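Local coordinates for protein porin B (Pseudomonas putida, PDB 4GEY) that forms an outer-membrane beta-barrel channel that probably takes up glucose and other sugars, at residues S160-F165 and V294-V299. The protein carries 2 engineered substitutions. Numbering follows the deposited sequence.
Sequences SFPCDF and VAQQQV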
ATOM      1  N   SER A 160       2.606   1.145   8.316  1.00 25.82           N
ATOM      2  CA  SER A 160       2.318  -0.211   7.853  1.00 23.13           C
ATOM      3  C   SER A 160       0.894  -0.640   8.161  1.00 24.21           C
ATOM      4  O   SER A 160       0.383  -0.366   9.246  1.00 30.18           O
ATOM      5  CB  SER A 160       3.295  -1.192   8.482  1.00 23.86           C
ATOM      6  OG  SER A 160       4.621  -0.780   8.290  1.00 21.89           O
ATOM      7  N   PHE A 161       0.274  -1.322   7.199  1.00 24.65           N
ATOM      8  CA  PHE A 161      -1.104  -1.829   7.306  1.00 26.47           C
ATOM      9  C   PHE A 161      -1.148  -3.113   6.471  1.00 25.72           C
ATOM     10  O   PHE A 161      -0.441  -3.204   5.477  1.00 23.09           O
ATOM     11  CB  PHE A 161      -2.089  -0.774   6.771  1.00 22.89           C
ATOM     12  CG  PHE A 161      -3.553  -1.105   7.008  1.00 28.58           C
ATOM     13  CD1 PHE A 161      -4.113  -1.001   8.277  1.00 21.75           C
ATOM     14  CD2 PHE A 161      -4.374  -1.493   5.951  1.00 28.84           C
ATOM     15  CE1 PHE A 161      -5.447  -1.305   8.490  1.00 21.24           C
ATOM     16  CE2 PHE A 161      -5.714  -1.793   6.152  1.00 22.58           C
ATOM     17  CZ  PHE A 161      -6.253  -1.706   7.421  1.00 24.02           C
ATOM     18  N   PRO A 162      -1.958  -4.115   6.876  1.00 30.20           N
ATOM     19  CA  PRO A 162      -1.987  -5.397   6.144  1.00 20.47           C
ATOM     20  C   PRO A 162      -2.559  -5.272   4.736  1.00 25.19           C
ATOM     21  O   PRO A 162      -2.955  -4.191   4.289  1.00 32.90           O
ATOM     22  CB  PRO A 162      -2.910  -6.280   6.994  1.00 20.77           C
ATOM     23  CG  PRO A 162      -2.896  -5.677   8.352  1.00 21.00           C
ATOM     24  CD  PRO A 162      -2.742  -4.177   8.124  1.00 25.72           C
ATOM     25  N   CYS A 163      -2.622  -6.390   4.034  1.00 25.76           N
ATOM     26  CA  CYS A 163      -3.067  -6.362   2.651  1.00 30.83           C
ATOM     27  C   CYS A 163      -3.944  -7.561   2.326  1.00 29.29           C
ATOM     28  O   CYS A 163      -3.608  -8.381   1.465  1.00 20.46           O
ATOM     29  CB  CYS A 163      -1.876  -6.319   1.700  1.00 20.07           C
ATOM     30  SG  CYS A 163      -2.340  -5.901   0.016  1.00 41.97           S
ATOM     31  N   ASP A 164      -5.073  -7.651   3.016  1.00 21.49           N
ATOM     32  CA  ASP A 164      -6.017  -8.722   2.752  1.00 20.73           C
ATOM     33  C   ASP A 164      -7.104  -8.281   1.769  1.00 32.75           C
ATOM     34  O   ASP A 164      -7.559  -9.090   0.948  1.00 33.43           O
ATOM     35  CB  ASP A 164      -6.606  -9.270   4.047  1.00 21.13           C
ATOM     36  CG  ASP A 164      -5.621 -10.142   4.804  1.00 37.31           C
ATOM     37  OD1 ASP A 164      -4.750 -10.756   4.145  1.00 33.71           O
ATOM     38  OD2 ASP A 164      -5.714 -10.210   6.055  1.00 35.84           O
ATOM     39  N   PHE A 165      -7.506  -7.007   1.843  1.00 27.97           N
ATOM     40  CA  PHE A 165      -8.499  -6.451   0.920  1.00 22.10           C
ATOM     41  C   PHE A 165      -7.920  -6.441  -0.501  1.00 27.05           C
ATOM     42  O   PHE A 165      -6.716  -6.536  -0.680  1.00 26.68           O
ATOM     43  CB  PHE A 165      -8.915  -5.032   1.333  1.00 29.80           C
ATOM     44  CG  PHE A 165      -9.835  -4.980   2.527  1.00 32.56           C
ATOM     45  CD1 PHE A 165      -9.323  -4.976   3.824  1.00 26.52           C
ATOM     46  CD2 PHE A 165     -11.216  -4.908   2.355  1.00 29.75           C
ATOM     47  CE1 PHE A 165     -10.167  -4.925   4.924  1.00 21.73           C
ATOM     48  CE2 PHE A 165     -12.075  -4.861   3.456  1.00 27.65           C
ATOM     49  CZ  PHE A 165     -11.553  -4.866   4.737  1.00 28.11           C
ATOM     50  N   VAL A 294      -2.672   5.316  12.049  1.00 36.71           N
ATOM     51  CA  VAL A 294      -3.210   3.991  11.799  1.00 35.53           C
ATOM     52  C   VAL A 294      -3.660   3.420  13.115  1.00 31.60           C
ATOM     53  O   VAL A 294      -2.927   3.469  14.102  1.00 27.46           O
ATOM     54  CB  VAL A 294      -2.185   3.033  11.205  1.00 34.37           C
ATOM     55  CG1 VAL A 294      -2.915   1.838  10.573  1.00 26.17           C
ATOM     56  CG2 VAL A 294      -1.323   3.751  10.178  1.00 21.81           C
ATOM     57  N   ALA A 295      -4.869   2.883  13.130  1.00 24.63           N
ATOM     58  CA  ALA A 295      -5.377   2.264  14.325  1.00 23.33           C
ATOM     59  C   ALA A 295      -6.033   0.940  13.966  1.00 30.19           C
ATOM     60  O   ALA A 295      -6.780   0.851  12.997  1.00 36.75           O
ATOM     61  CB  ALA A 295      -6.351   3.188  15.014  1.00 23.95           C
ATOM     62  N   GLN A 296      -5.723  -0.093  14.741  1.00 31.58           N
ATOM     63  CA  GLN A 296      -6.338  -1.400  14.582  1.00 23.31           C
ATOM     64  C   GLN A 296      -6.569  -1.959  15.968  1.00 26.35           C
ATOM     65  O   GLN A 296      -5.685  -1.912  16.813  1.00 33.75           O
ATOM     66  CB  GLN A 296      -5.416  -2.338  13.817  1.00 22.83           C
ATOM     67  CG  GLN A 296      -5.019  -1.877  12.429  1.00 22.15           C
ATOM     68  CD  GLN A 296      -4.012  -2.821  11.803  1.00 26.16           C
ATOM     69  OE1 GLN A 296      -2.806  -2.561  11.814  1.00 30.15           O
ATOM     70  NE2 GLN A 296      -4.501  -3.940  11.268  1.00 28.25           N
ATOM     71  N   GLN A 297      -7.752  -2.503  16.206  1.00 24.45           N
ATOM     72  CA  GLN A 297      -8.084  -3.002  17.524  1.00 25.32           C
ATOM     73  C   GLN A 297      -9.003  -4.208  17.460  1.00 25.62           C
ATOM     74  O   GLN A 297     -10.024  -4.186  16.785  1.00 25.51           O
ATOM     75  CB  GLN A 297      -8.754  -1.896  18.322  1.00 25.95           C
ATOM     76  CG  GLN A 297      -9.073  -2.271  19.739  1.00 28.50           C
ATOM     77  CD  GLN A 297      -7.819  -2.517  20.540  1.00 31.76           C
ATOM     78  OE1 GLN A 297      -6.975  -1.628  20.679  1.00 28.20           O
ATOM     79  NE2 GLN A 297      -7.673  -3.736  21.051  1.00 31.78           N
ATOM     80  N   GLN A 298      -8.640  -5.269  18.166  1.00 26.08           N
ATOM     81  CA  GLN A 298      -9.567  -6.370  18.361  1.00 38.03           C
ATOM     82  C   GLN A 298     -10.513  -5.995  19.500  1.00 36.03           C
ATOM     83  O   GLN A 298     -10.074  -5.656  20.583  1.00 31.59           O
ATOM     84  CB  GLN A 298      -8.823  -7.672  18.678  1.00 35.77           C
ATOM     85  CG  GLN A 298      -9.709  -8.920  18.654  1.00 37.61           C
ATOM     86  CD  GLN A 298      -8.936 -10.229  18.873  1.00 42.02           C
ATOM     87  OE1 GLN A 298      -7.711 -10.294  18.700  1.00 37.67           O
ATOM     88  NE2 GLN A 298      -9.664 -11.282  19.254  1.00 28.64           N
ATOM     89  N   VAL A 299     -11.815  -6.053  19.250  1.00 38.00           N
ATOM     90  CA  VAL A 299     -12.776  -5.664  20.270  1.00 34.33           C
ATOM     91  C   VAL A 299     -13.595  -6.814  20.878  1.00 32.46           C
ATOM     92  O   VAL A 299     -14.122  -6.668  21.982  1.00 33.10           O
ATOM     93  CB  VAL A 299     -13.684  -4.490  19.811  1.00 46.64           C
ATOM     94  CG1 VAL A 299     -12.839  -3.253  19.557  1.00 49.07           C
ATOM     95  CG2 VAL A 299     -14.469  -4.851  18.571  1.00 28.51           C
TER
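Phe-161 rests against Val-294 and Gln-296 where a loop inside the porin beta-barrel meets the barrel wall. The loop follows strand 145-149, and the wall strand is 282-298. Val-294 and Gln-296 both point their CB toward the loop. The intervening Ala-295 points away. Phe-161 has CG anti to its backbone N (chi1 -172°), and the CD1 and CE1 atoms of its ring come closest to the strand. CD1 of the ring meets Val-294 CG1 obliquely at 3.8 Å, an apolar contact. The next ring atom, CE1, lies 3.9 Å from Gln-296 CD. The Gln-296 chain is extended beyond CG, and its amide lies against CD1 and CE1 of the ring, with NE2 also near Pro-162. Ring and amide planes are 51° apart, so this is not a flat stack. No hydrogen bond joins the two segments, and the contact rests on side-chain packing. Phe-313 on the adjacent strand 309-319 meets the Phe-161 ring edge-to-face. Beyond Pro-162, the disulfide Cys-163 to Cys-171 ties the loop to itself. The bound glucose is about 10 Å from the Phe-161 side chain. Pro-162 and Gln-296 reach toward each other tip to tip, with CD of Pro-162 3.6 Å from NE2 of Gln-296.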